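Long-range contacts in quinone oxidoreductase 1 (Escherichia coli, PDB 1QOR), which catalyses the NADPH-dependent one-electron reduction of quinones to semiquinones, working as a homodimer of the zinc-containing alcohol dehydrogenase family: residues Cys158-Ala163 and Gly290-Asp295; Lys167-Val172 and Gly185-Ile190; Arg232-Ser237 and Tyr260-Ser265. All coordinates share one frame; numbering follows the deposited sequence.

In the fold
From the N terminus, the chain first passes through strands of the mixed sheet in the GroES-like part and then, by helix 115-135, reaches the Rossmann-type nucleotide-binding domain. Helix 152-164 opens contact 1, which closes only when the loop after helix 273-288 returns to it. Within that long excursion lie the other two contacts, one after the other. Contact 2 joins strand 167-172 to 188-191 at one end of the six-stranded parallel sheet; contact 3 joins 233-237 to 260-262 at the other end within the chain. Contacts 1 and 2 touch through C158, A161 and K162, whereas contact 3 keeps about 11 Å, between nearest atoms, from contact 2.

Contact 1 of 3, residues Cys158-Ala163 and Gly290-Asp295; sequences CQWAKA and GVIKVD
Q159 holds the backbone of K293 with both ends of its amide. K293 N donates to Q159 OE1 over 2.8 Å, almost straight at 177° although the donor lies above the carbonyl plane, and Q159 NE2 returns a bond of 3.0 Å to K293 O, on a lone pair in the carbonyl plane. The Q159 side chain is extended (chi2 -178°), which puts CD out toward the loop. Glutamine suits the place because one flat group offers donor and acceptor, and NE2 also bonds L155 O. Here helix 152-164 of the Rossmann-type domain meets the loop leaving helix 273-288, which ends in a Schellman motif at G290, whose positive phi favours glycine. I292 CD1 lies against the W160 ring, offset toward its rim and 3.7 Å from W160 CE3; L283 and L286 also touch the indole, and bulky apolar groups suit this buried part. A163 CB meets V291 CG1 closely, at 3.5 Å, alanine's lone CB suiting a helix face so near the loop. The solvent side is looser: one water links Q159 O to V291 O, a second donates to Q159 OE1, and the exposed K293, bent at chi2 and chi4, brings NZ back to G290 O at 3.0 Å.

Contact 2 of 3, residues Lys167-Val172 and Gly185-Ile190; sequences KLIGTV and GAWQVI
A186 CB packs on L168 CD2 at 3.8 Å, just after G185 has ended helix 175-184 in a Schellman motif, where its positive phi would jam a CB against the preceding carbonyl. A water joins G185 O to L168 N. W187 N donates to L168 O over 2.8 Å, and Q188 N adds a weak bond to the same oxygen. CG of W187 is anti to its backbone N (chi1 -178°), on the side where K167 lies, and K167 CD stands over the five-membered ring, 3.8 Å from its centroid and 16° off the normal, a CH-pi contact. The long aliphatic lysine chain can lie across the flat indole, with K167 NZ ending 3.7 Å from W187 NE1. I169 CG1 meets the ring at its edge, and NE2 of the next residue, Q188, lies over the opposite face, offset toward the rim. From Q188 onward the pairing is regular parallel sheet. Q188 O accepts from G170 N; glycine fits at G170, where a CB would crowd L168 CD2. V189 CG1 packs at 3.5 Å on V172 CG2, the two side chains crossing at about a right angle. I190 N bonds G170 O, V172 N bonds I190 O, and I190 CD1 reaches I169 CG2 at 4.0 Å. The branched residues V189 and I190 fit an extended backbone. This is a right-handed beta-alpha-beta crossover of the Rossmann fold. V172, at the C-terminal end of strand 167-172, touches NADPH. Helix 175-184 covers V172 and V189, helix 197-204 packs on T171, W187 and I190, and strand 143-146 pairs with the other edge of 167-172.

Contact 3 of 3, residues Arg232-Ser237 and Tyr260-Ser265; sequences RGLMVS and YVTRPS. With NDP (NADPH dihydro-nicotinamide-adenine-dinucleotide phosphate), chain D; SO4 (sulfate ion), chain C.
P264 O is gripped by two donors: the carboxamide N7N of NADPH at 2.9 Å and R263 NH1 at 3.0 Å, the latter tilted 28° from the carbonyl plane. The same NH1 also bonds sulfate O3 at 2.9 Å, and R263 NH2 bonds sulfate O1, so the ion, probably from the crystallisation liquor, sits at the edge of the guanidinium in its plane. The bend at chi2 (-52°) brings R263 CD to 3.1 Å from S237 O, and a water links R263 NE to S237 OG. Behind this end, strand 233-237, helix 251-255 and strand 260-262 form a beta-alpha-beta unit at the edge of the Rossmann-type sheet. The strands pair in parallel: Y260 N bonds G233 O, M235 N bonds Y260 O, T262 N bonds M235 O and S237 N bonds T262 O. L234 CD1 packs on Y260 CB at 3.7 Å, crossing at about a right angle, and V236 CG1 meets P264 CG at 3.9 Å. Apolar L234, V236 and P264 suit their burial, and proline, having no N-H, suits the chain after the last strand bond. Y260 to T262 pair antiparallel with a strand of the second subunit, so the sheet runs on across the dimer interface. Tyrosine suits this outer strand because Y260 OH bonds T135 O of the second subunit; T262 OG1 bonds L259 O of the second subunit. R263 thus ties the carbonyl that holds the nicotinamide amide to an anion site beside the cofactor.

Contact 1 of 3, residues Cys158-Ala163 and Gly290-Asp295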
loop_
_atom_site.group_PDB
_atom_site.type_symbol
_atom_site.label_atom_id
_atom_site.label_comp_id
_atom_site.label_asym_id
_atom_site.label_seq_id
_atom_site.Cartn_x
_atom_site.Cartn_y
_atom_site.Cartn_z
ATOM N N CYS A 158 -22.115 -4.301 6.264
ATOM C CA CYS A 158 -22.562 -5.444 7.072
ATOM C C CYS A 158 -23.453 -6.450 6.260
ATOM O O CYS A 158 -23.198 -7.656 6.247
ATOM C CB CYS A 158 -23.339 -4.922 8.268
ATOM S SG CYS A 158 -22.328 -4.187 9.533
ATOM N N GLN A 159 -24.429 -5.911 5.518
ATOM C CA GLN A 159 -25.385 -6.680 4.756
ATOM C C GLN A 159 -24.768 -7.313 3.567
ATOM O O GLN A 159 -25.099 -8.462 3.231
ATOM C CB GLN A 159 -26.559 -5.794 4.377
ATOM C CG GLN A 159 -27.200 -5.137 5.599
ATOM C CD GLN A 159 -28.402 -4.272 5.271
ATOM O OE1 GLN A 159 -29.499 -4.793 5.001
ATOM N NE2 GLN A 159 -28.212 -2.923 5.299
ATOM N N TRP A 160 -23.859 -6.586 2.902
ATOM C CA TRP A 160 -23.176 -7.156 1.745
ATOM C C TRP A 160 -22.206 -8.285 2.182
ATOM O O TRP A 160 -22.159 -9.347 1.546
ATOM C CB TRP A 160 -22.450 -6.074 0.931
ATOM C CG TRP A 160 -22.322 -6.452 -0.489
ATOM C CD1 TRP A 160 -22.032 -7.702 -0.996
ATOM C CD2 TRP A 160 -22.489 -5.581 -1.630
ATOM N NE1 TRP A 160 -22.007 -7.650 -2.388
ATOM C CE2 TRP A 160 -22.280 -6.366 -2.794
ATOM C CE3 TRP A 160 -22.801 -4.220 -1.776
ATOM C CZ2 TRP A 160 -22.375 -5.829 -4.088
ATOM C CZ3 TRP A 160 -22.900 -3.686 -3.056
ATOM C CH2 TRP A 160 -22.687 -4.492 -4.198
ATOM N N ALA A 161 -21.475 -8.066 3.278
ATOM C CA ALA A 161 -20.546 -9.075 3.793
ATOM C C ALA A 161 -21.323 -10.375 4.127
ATOM O O ALA A 161 -20.897 -11.483 3.759
ATOM C CB ALA A 161 -19.830 -8.560 4.986
ATOM N N LYS A 162 -22.451 -10.241 4.824
ATOM C CA LYS A 162 -23.305 -11.384 5.143
ATOM C C LYS A 162 -23.751 -12.092 3.856
ATOM O O LYS A 162 -23.605 -13.302 3.724
ATOM C CB LYS A 162 -24.537 -10.899 5.889
ATOM C CG LYS A 162 -25.517 -11.965 6.253
ATOM C CD LYS A 162 -26.630 -11.345 7.090
ATOM C CE LYS A 162 -27.964 -12.105 6.967
ATOM N NZ LYS A 162 -29.046 -11.452 7.808
ATOM N N ALA A 163 -24.260 -11.343 2.887
ATOM C CA ALA A 163 -24.680 -11.961 1.655
ATOM C C ALA A 163 -23.540 -12.744 0.999
ATOM O O ALA A 163 -23.775 -13.723 0.298
ATOM C CB ALA A 163 -25.217 -10.896 0.700
ATOM N N GLY A 290 -34.208 -7.315 -1.600
ATOM C CA GLY A 290 -34.240 -7.215 -0.143
ATOM C C GLY A 290 -33.025 -7.749 0.641
ATOM O O GLY A 290 -33.058 -7.830 1.879
ATOM N N VAL A 291 -31.960 -8.139 -0.060
ATOM C CA VAL A 291 -30.753 -8.629 0.584
ATOM C C VAL A 291 -30.070 -7.450 1.287
ATOM O O VAL A 291 -29.416 -7.621 2.324
ATOM C CB VAL A 291 -29.790 -9.275 -0.431
ATOM C CG1 VAL A 291 -28.470 -9.644 0.240
ATOM C CG2 VAL A 291 -30.433 -10.482 -1.048
ATOM N N ILE A 292 -30.225 -6.247 0.751
ATOM C CA ILE A 292 -29.648 -5.085 1.415
ATOM C C ILE A 292 -30.785 -4.113 1.657
ATOM O O ILE A 292 -31.447 -3.731 0.714
ATOM C CB ILE A 292 -28.528 -4.446 0.548
ATOM C CG1 ILE A 292 -27.322 -5.405 0.474
ATOM C CG2 ILE A 292 -28.145 -3.028 1.082
ATOM C CD1 ILE A 292 -26.221 -4.957 -0.459
ATOM N N LYS A 293 -31.061 -3.777 2.915
ATOM C CA LYS A 293 -32.134 -2.850 3.273
ATOM C C LYS A 293 -31.511 -1.477 3.420
ATOM O O LYS A 293 -30.497 -1.309 4.141
ATOM C CB LYS A 293 -32.739 -3.190 4.641
ATOM C CG LYS A 293 -33.149 -4.636 4.904
ATOM C CD LYS A 293 -34.128 -5.165 3.867
ATOM C CE LYS A 293 -34.802 -6.480 4.364
ATOM N NZ LYS A 293 -33.838 -7.570 4.779
ATOM N N VAL A 294 -32.122 -0.475 2.800
ATOM C CA VAL A 294 -31.570 0.875 2.902
ATOM C C VAL A 294 -32.612 1.919 3.266
ATOM O O VAL A 294 -32.491 3.068 2.880
ATOM C CB VAL A 294 -30.789 1.324 1.615
ATOM C CG1 VAL A 294 -29.632 0.383 1.317
ATOM C CG2 VAL A 294 -31.702 1.405 0.444
ATOM N N ASP A 295 -33.621 1.535 4.028
ATOM C CA ASP A 295 -34.639 2.487 4.410
ATOM C C ASP A 295 -34.035 3.431 5.444
ATOM O O ASP A 295 -33.171 3.039 6.216
ATOM C CB ASP A 295 -35.866 1.741 4.920
ATOM C CG ASP A 295 -36.364 0.682 3.906
ATOM O OD1 ASP A 295 -36.481 1.018 2.687
ATOM O OD2 ASP A 295 -36.613 -0.488 4.324
HETATM O O HOH W 1 -27.736 -9.540 3.889
HETATM O O HOH W 2 -30.629 -7.353 5.513
#

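Contact 2 of 3, residues Lys167-Val172 and Gly185-Ile190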
loop_
_atom_site.group_PDB
_atom_site.type_symbol
_atom_site.label_atom_id
_atom_site.label_comp_id
_atom_site.label_asym_id
_atom_site.label_seq_id
_atom_site.Cartn_x
_atom_site.Cartn_y
_atom_site.Cartn_z
ATOM N N LYS A 167 -17.281 -12.974 7.237
ATOM C CA LYS A 167 -17.364 -12.620 8.637
ATOM C C LYS A 167 -16.793 -11.254 9.023
ATOM O O LYS A 167 -15.668 -11.117 9.496
ATOM C CB LYS A 167 -16.766 -13.739 9.502
ATOM C CG LYS A 167 -17.464 -15.120 9.352
ATOM C CD LYS A 167 -16.772 -16.107 10.295
ATOM C CE LYS A 167 -17.325 -17.523 10.210
ATOM N NZ LYS A 167 -18.803 -17.525 10.269
ATOM N N LEU A 168 -17.627 -10.247 8.881
ATOM C CA LEU A 168 -17.229 -8.911 9.208
ATOM C C LEU A 168 -17.177 -8.720 10.716
ATOM O O LEU A 168 -18.130 -9.072 11.424
ATOM C CB LEU A 168 -18.224 -7.900 8.568
ATOM C CG LEU A 168 -18.026 -6.370 8.738
ATOM C CD1 LEU A 168 -18.502 -5.694 7.464
ATOM C CD2 LEU A 168 -18.720 -5.775 9.954
ATOM N N ILE A 169 -16.056 -8.196 11.200
ATOM C CA ILE A 169 -15.892 -7.852 12.601
ATOM C C ILE A 169 -15.958 -6.301 12.529
ATOM O O ILE A 169 -15.095 -5.673 11.914
ATOM C CB ILE A 169 -14.507 -8.330 13.114
ATOM C CG1 ILE A 169 -14.380 -9.854 12.995
ATOM C CG2 ILE A 169 -14.204 -7.763 14.493
ATOM C CD1 ILE A 169 -12.920 -10.346 13.056
ATOM N N GLY A 170 -16.999 -5.680 13.073
ATOM C CA GLY A 170 -17.124 -4.233 12.971
ATOM C C GLY A 170 -16.757 -3.514 14.241
ATOM O O GLY A 170 -16.645 -4.179 15.271
ATOM N N THR A 171 -16.458 -2.211 14.158
ATOM C CA THR A 171 -16.164 -1.407 15.338
ATOM C C THR A 171 -17.220 -0.332 15.325
ATOM O O THR A 171 -17.593 0.128 14.250
ATOM C CB THR A 171 -14.778 -0.686 15.285
ATOM O OG1 THR A 171 -14.719 0.171 14.144
ATOM C CG2 THR A 171 -13.641 -1.695 15.224
ATOM N N VAL A 172 -17.717 0.069 16.490
ATOM C CA VAL A 172 -18.750 1.105 16.590
ATOM C C VAL A 172 -18.465 1.865 17.855
ATOM O O VAL A 172 -17.716 1.383 18.703
ATOM C CB VAL A 172 -20.195 0.529 16.714
ATOM C CG1 VAL A 172 -20.604 -0.215 15.452
ATOM C CG2 VAL A 172 -20.298 -0.395 17.941
ATOM N N GLY A 185 -25.921 -7.759 10.213
ATOM C CA GLY A 185 -25.127 -8.844 9.655
ATOM C C GLY A 185 -23.661 -8.903 10.033
ATOM O O GLY A 185 -22.949 -9.753 9.517
ATOM N N ALA A 186 -23.204 -8.038 10.930
ATOM C CA ALA A 186 -21.830 -8.098 11.387
ATOM C C ALA A 186 -21.734 -9.375 12.228
ATOM O O ALA A 186 -22.625 -9.655 13.049
ATOM C CB ALA A 186 -21.526 -6.918 12.259
ATOM N N TRP A 187 -20.653 -10.133 12.042
ATOM C CA TRP A 187 -20.422 -11.361 12.770
ATOM C C TRP A 187 -20.164 -11.053 14.234
ATOM O O TRP A 187 -20.792 -11.634 15.100
ATOM C CB TRP A 187 -19.272 -12.102 12.152
ATOM C CG TRP A 187 -18.954 -13.421 12.801
ATOM C CD1 TRP A 187 -19.758 -14.529 12.868
ATOM C CD2 TRP A 187 -17.698 -13.802 13.361
ATOM N NE1 TRP A 187 -19.064 -15.579 13.411
ATOM C CE2 TRP A 187 -17.800 -15.162 13.726
ATOM C CE3 TRP A 187 -16.494 -13.125 13.583
ATOM C CZ2 TRP A 187 -16.743 -15.863 14.298
ATOM C CZ3 TRP A 187 -15.434 -13.824 14.155
ATOM C CH2 TRP A 187 -15.565 -15.181 14.505
ATOM N N GLN A 188 -19.262 -10.127 14.505
ATOM C CA GLN A 188 -18.949 -9.689 15.863
ATOM C C GLN A 188 -18.680 -8.188 15.757
ATOM O O GLN A 188 -18.381 -7.689 14.657
ATOM C CB GLN A 188 -17.736 -10.438 16.439
ATOM C CG GLN A 188 -18.042 -11.937 16.742
ATOM C CD GLN A 188 -16.984 -12.618 17.606
ATOM O OE1 GLN A 188 -16.761 -12.227 18.747
ATOM N NE2 GLN A 188 -16.353 -13.663 17.064
ATOM N N VAL A 189 -18.804 -7.479 16.877
ATOM C CA VAL A 189 -18.625 -6.031 16.920
ATOM C C VAL A 189 -17.828 -5.671 18.155
ATOM O O VAL A 189 -18.089 -6.190 19.241
ATOM C CB VAL A 189 -20.019 -5.308 17.019
ATOM C CG1 VAL A 189 -19.855 -3.824 17.354
ATOM C CG2 VAL A 189 -20.833 -5.498 15.709
ATOM N N ILE A 190 -16.871 -4.763 17.998
ATOM C CA ILE A 190 -16.034 -4.304 19.101
ATOM C C ILE A 190 -16.381 -2.851 19.255
ATOM O O ILE A 190 -16.456 -2.135 18.273
ATOM C CB ILE A 190 -14.514 -4.385 18.739
ATOM C CG1 ILE A 190 -14.109 -5.830 18.432
ATOM C CG2 ILE A 190 -13.649 -3.822 19.862
ATOM C CD1 ILE A 190 -12.784 -5.941 17.721
HETATM O O HOH W 3 -20.604 -10.871 8.299
#

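Contact 3 of 3, residues Arg232-Ser237 and Tyr260-Ser265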
loop_
_atom_site.group_PDB
_atom_site.type_symbol
_atom_site.label_atom_id
_atom_site.label_comp_id
_atom_site.label_asym_id
_atom_site.label_seq_id
_atom_site.Cartn_x
_atom_site.Cartn_y
_atom_site.Cartn_z
ATOM N N ARG A 232 2.106 -9.101 5.769
ATOM C CA ARG A 232 1.734 -8.807 4.391
ATOM C C ARG A 232 0.265 -8.547 4.173
ATOM O O ARG A 232 -0.218 -8.744 3.065
ATOM C CB ARG A 232 2.156 -9.930 3.454
ATOM C CG ARG A 232 3.646 -10.162 3.354
ATOM C CD ARG A 232 3.858 -10.774 2.017
ATOM N NE ARG A 232 4.393 -12.110 2.110
ATOM C CZ ARG A 232 4.276 -13.019 1.149
ATOM N NH1 ARG A 232 3.623 -12.727 0.023
ATOM N NH2 ARG A 232 4.852 -14.209 1.307
ATOM N N GLY A 233 -0.447 -8.150 5.220
ATOM C CA GLY A 233 -1.863 -7.839 5.101
ATOM C C GLY A 233 -2.077 -6.504 4.414
ATOM O O GLY A 233 -1.120 -5.749 4.162
ATOM N N LEU A 234 -3.335 -6.183 4.132
ATOM C CA LEU A 234 -3.680 -4.954 3.436
ATOM C C LEU A 234 -4.495 -4.003 4.255
ATOM O O LEU A 234 -5.572 -4.367 4.709
ATOM C CB LEU A 234 -4.454 -5.267 2.171
ATOM C CG LEU A 234 -4.990 -4.060 1.381
ATOM C CD1 LEU A 234 -3.884 -3.219 0.655
ATOM C CD2 LEU A 234 -5.984 -4.613 0.360
ATOM N N MET A 235 -3.994 -2.780 4.428
ATOM C CA MET A 235 -4.689 -1.743 5.174
ATOM C C MET A 235 -5.366 -0.821 4.147
ATOM O O MET A 235 -4.673 -0.252 3.275
ATOM C CB MET A 235 -3.689 -0.973 6.060
ATOM C CG MET A 235 -4.189 0.364 6.600
ATOM S SD MET A 235 -5.584 0.209 7.741
ATOM C CE MET A 235 -5.628 1.785 8.640
ATOM N N VAL A 236 -6.708 -0.754 4.177
ATOM C CA VAL A 236 -7.472 0.110 3.279
ATOM C C VAL A 236 -7.939 1.362 4.015
ATOM O O VAL A 236 -8.867 1.314 4.833
ATOM C CB VAL A 236 -8.672 -0.639 2.635
ATOM C CG1 VAL A 236 -9.376 0.262 1.552
ATOM C CG2 VAL A 236 -8.183 -1.958 1.984
ATOM N N SER A 237 -7.216 2.471 3.832
ATOM C CA SER A 237 -7.575 3.744 4.467
ATOM C C SER A 237 -8.499 4.470 3.472
ATOM O O SER A 237 -8.048 4.921 2.414
ATOM C CB SER A 237 -6.315 4.549 4.710
ATOM O OG SER A 237 -6.620 5.722 5.443
ATOM N N TYR A 260 0.767 -3.728 3.221
ATOM C CA TYR A 260 0.380 -2.919 2.080
ATOM C C TYR A 260 -0.685 -1.919 2.586
ATOM O O TYR A 260 -1.386 -2.163 3.582
ATOM C CB TYR A 260 -0.243 -3.719 0.972
ATOM C CG TYR A 260 0.647 -4.712 0.276
ATOM C CD1 TYR A 260 1.032 -5.900 0.903
ATOM C CD2 TYR A 260 0.985 -4.546 -1.073
ATOM C CE1 TYR A 260 1.707 -6.891 0.204
ATOM C CE2 TYR A 260 1.672 -5.545 -1.782
ATOM C CZ TYR A 260 2.014 -6.693 -1.132
ATOM O OH TYR A 260 2.661 -7.655 -1.824
ATOM N N VAL A 261 -0.703 -0.734 1.988
ATOM C CA VAL A 261 -1.718 0.250 2.302
ATOM C C VAL A 261 -2.151 0.931 0.994
ATOM O O VAL A 261 -1.354 1.089 0.054
ATOM C CB VAL A 261 -1.282 1.235 3.418
ATOM C CG1 VAL A 261 -0.012 1.894 3.063
ATOM C CG2 VAL A 261 -2.367 2.313 3.636
ATOM N N THR A 262 -3.436 1.256 0.903
ATOM C CA THR A 262 -3.959 1.909 -0.278
ATOM C C THR A 262 -4.956 2.898 0.248
ATOM O O THR A 262 -5.452 2.725 1.366
ATOM C CB THR A 262 -4.631 0.932 -1.258
ATOM O OG1 THR A 262 -5.089 1.655 -2.418
ATOM C CG2 THR A 262 -5.827 0.201 -0.589
ATOM N N ARG A 263 -5.091 4.029 -0.453
ATOM C CA ARG A 263 -6.036 5.067 -0.048
ATOM C C ARG A 263 -6.886 5.321 -1.299
ATOM O O ARG A 263 -6.583 6.195 -2.102
ATOM C CB ARG A 263 -5.298 6.319 0.405
ATOM C CG ARG A 263 -6.095 7.174 1.385
ATOM C CD ARG A 263 -7.528 7.509 0.874
ATOM N NE ARG A 263 -8.293 8.284 1.855
ATOM C CZ ARG A 263 -9.564 8.647 1.699
ATOM N NH1 ARG A 263 -10.241 8.299 0.605
ATOM N NH2 ARG A 263 -10.141 9.406 2.620
ATOM N N PRO A 264 -7.969 4.543 -1.469
ATOM C CA PRO A 264 -8.860 4.660 -2.632
ATOM C C PRO A 264 -9.994 5.692 -2.537
ATOM O O PRO A 264 -10.345 6.186 -1.456
ATOM C CB PRO A 264 -9.430 3.241 -2.738
ATOM C CG PRO A 264 -9.680 2.922 -1.280
ATOM C CD PRO A 264 -8.446 3.475 -0.554
ATOM N N SER A 265 -10.553 6.002 -3.703
ATOM C CA SER A 265 -11.678 6.908 -3.806
ATOM C C SER A 265 -12.545 6.299 -4.907
ATOM O O SER A 265 -12.092 5.441 -5.676
ATOM C CB SER A 265 -11.238 8.343 -4.150
ATOM O OG SER A 265 -10.862 8.424 -5.508
HETATM P PA NDP D . -21.038 7.656 8.488
HETATM O O1A NDP D . -22.520 7.696 8.387
HETATM O O2A NDP D . -20.369 6.331 8.577
HETATM O O5B NDP D . -20.536 8.599 9.612
HETATM C C5B NDP D . -19.217 8.590 10.091
HETATM C C4B NDP D . -19.144 7.681 11.280
HETATM O O4B NDP D . -17.741 7.561 11.473
HETATM C C3B NDP D . -19.691 8.214 12.612
HETATM O O3B NDP D . -21.119 7.961 12.687
HETATM C C2B NDP D . -18.766 7.563 13.630
HETATM O O2B NDP D . -19.363 6.345 14.054
HETATM C C1B NDP D . -17.408 7.330 12.834
HETATM N N9A NDP D . -16.439 8.224 13.488
HETATM C C8A NDP D . -15.360 7.880 14.193
HETATM N N7A NDP D . -14.758 8.978 14.666
HETATM C C5A NDP D . -15.496 9.975 14.232
HETATM C C6A NDP D . -15.268 11.318 14.507
HETATM N N6A NDP D . -14.251 11.742 15.248
HETATM N N1A NDP D . -16.150 12.171 13.986
HETATM C C2A NDP D . -17.211 11.773 13.230
HETATM N N3A NDP D . -17.422 10.479 12.977
HETATM C C4A NDP D . -16.560 9.554 13.491
HETATM O O3 NDP D . -20.580 8.313 7.114
HETATM P PN NDP D . -20.606 7.889 5.592
HETATM O O1N NDP D . -21.260 6.547 5.384
HETATM O O2N NDP D . -21.081 9.070 4.776
HETATM O O5D NDP D . -18.983 7.743 5.353
HETATM C C5D NDP D . -18.126 6.883 6.092
HETATM C C4D NDP D . -16.693 7.147 5.770
HETATM O O4D NDP D . -16.385 6.685 4.435
HETATM C C3D NDP D . -16.318 8.624 5.815
HETATM O O3D NDP D . -15.033 8.784 6.422
HETATM C C2D NDP D . -16.289 8.982 4.313
HETATM O O2D NDP D . -15.493 10.113 4.062
HETATM C C1D NDP D . -15.695 7.758 3.678
HETATM N N1N NDP D . -16.040 7.371 2.283
HETATM C C2N NDP D . -15.037 7.036 1.408
HETATM C C3N NDP D . -15.382 6.669 0.120
HETATM C C7N NDP D . -14.312 6.251 -0.880
HETATM O O7N NDP D . -14.610 5.881 -2.010
HETATM N N7N NDP D . -13.078 6.318 -0.427
HETATM C C4N NDP D . -16.702 6.625 -0.297
HETATM C C5N NDP D . -17.713 6.966 0.610
HETATM C C6N NDP D . -17.364 7.346 1.895
HETATM P P2B NDP D . -19.058 5.721 15.568
HETATM O O1X NDP D . -19.625 4.356 15.523
HETATM O O2X NDP D . -17.597 5.734 15.714
HETATM O O3X NDP D . -19.747 6.664 16.470
HETATM S S SO4 C . -13.637 10.230 0.992
HETATM O O1 SO4 C . -12.907 10.896 1.935
HETATM O O2 SO4 C . -15.071 10.299 1.327
HETATM O O3 SO4 C . -13.020 8.999 0.672
HETATM O O4 SO4 C . -13.611 10.674 -0.281
HETATM O O HOH W 4 -7.750 8.092 4.654
#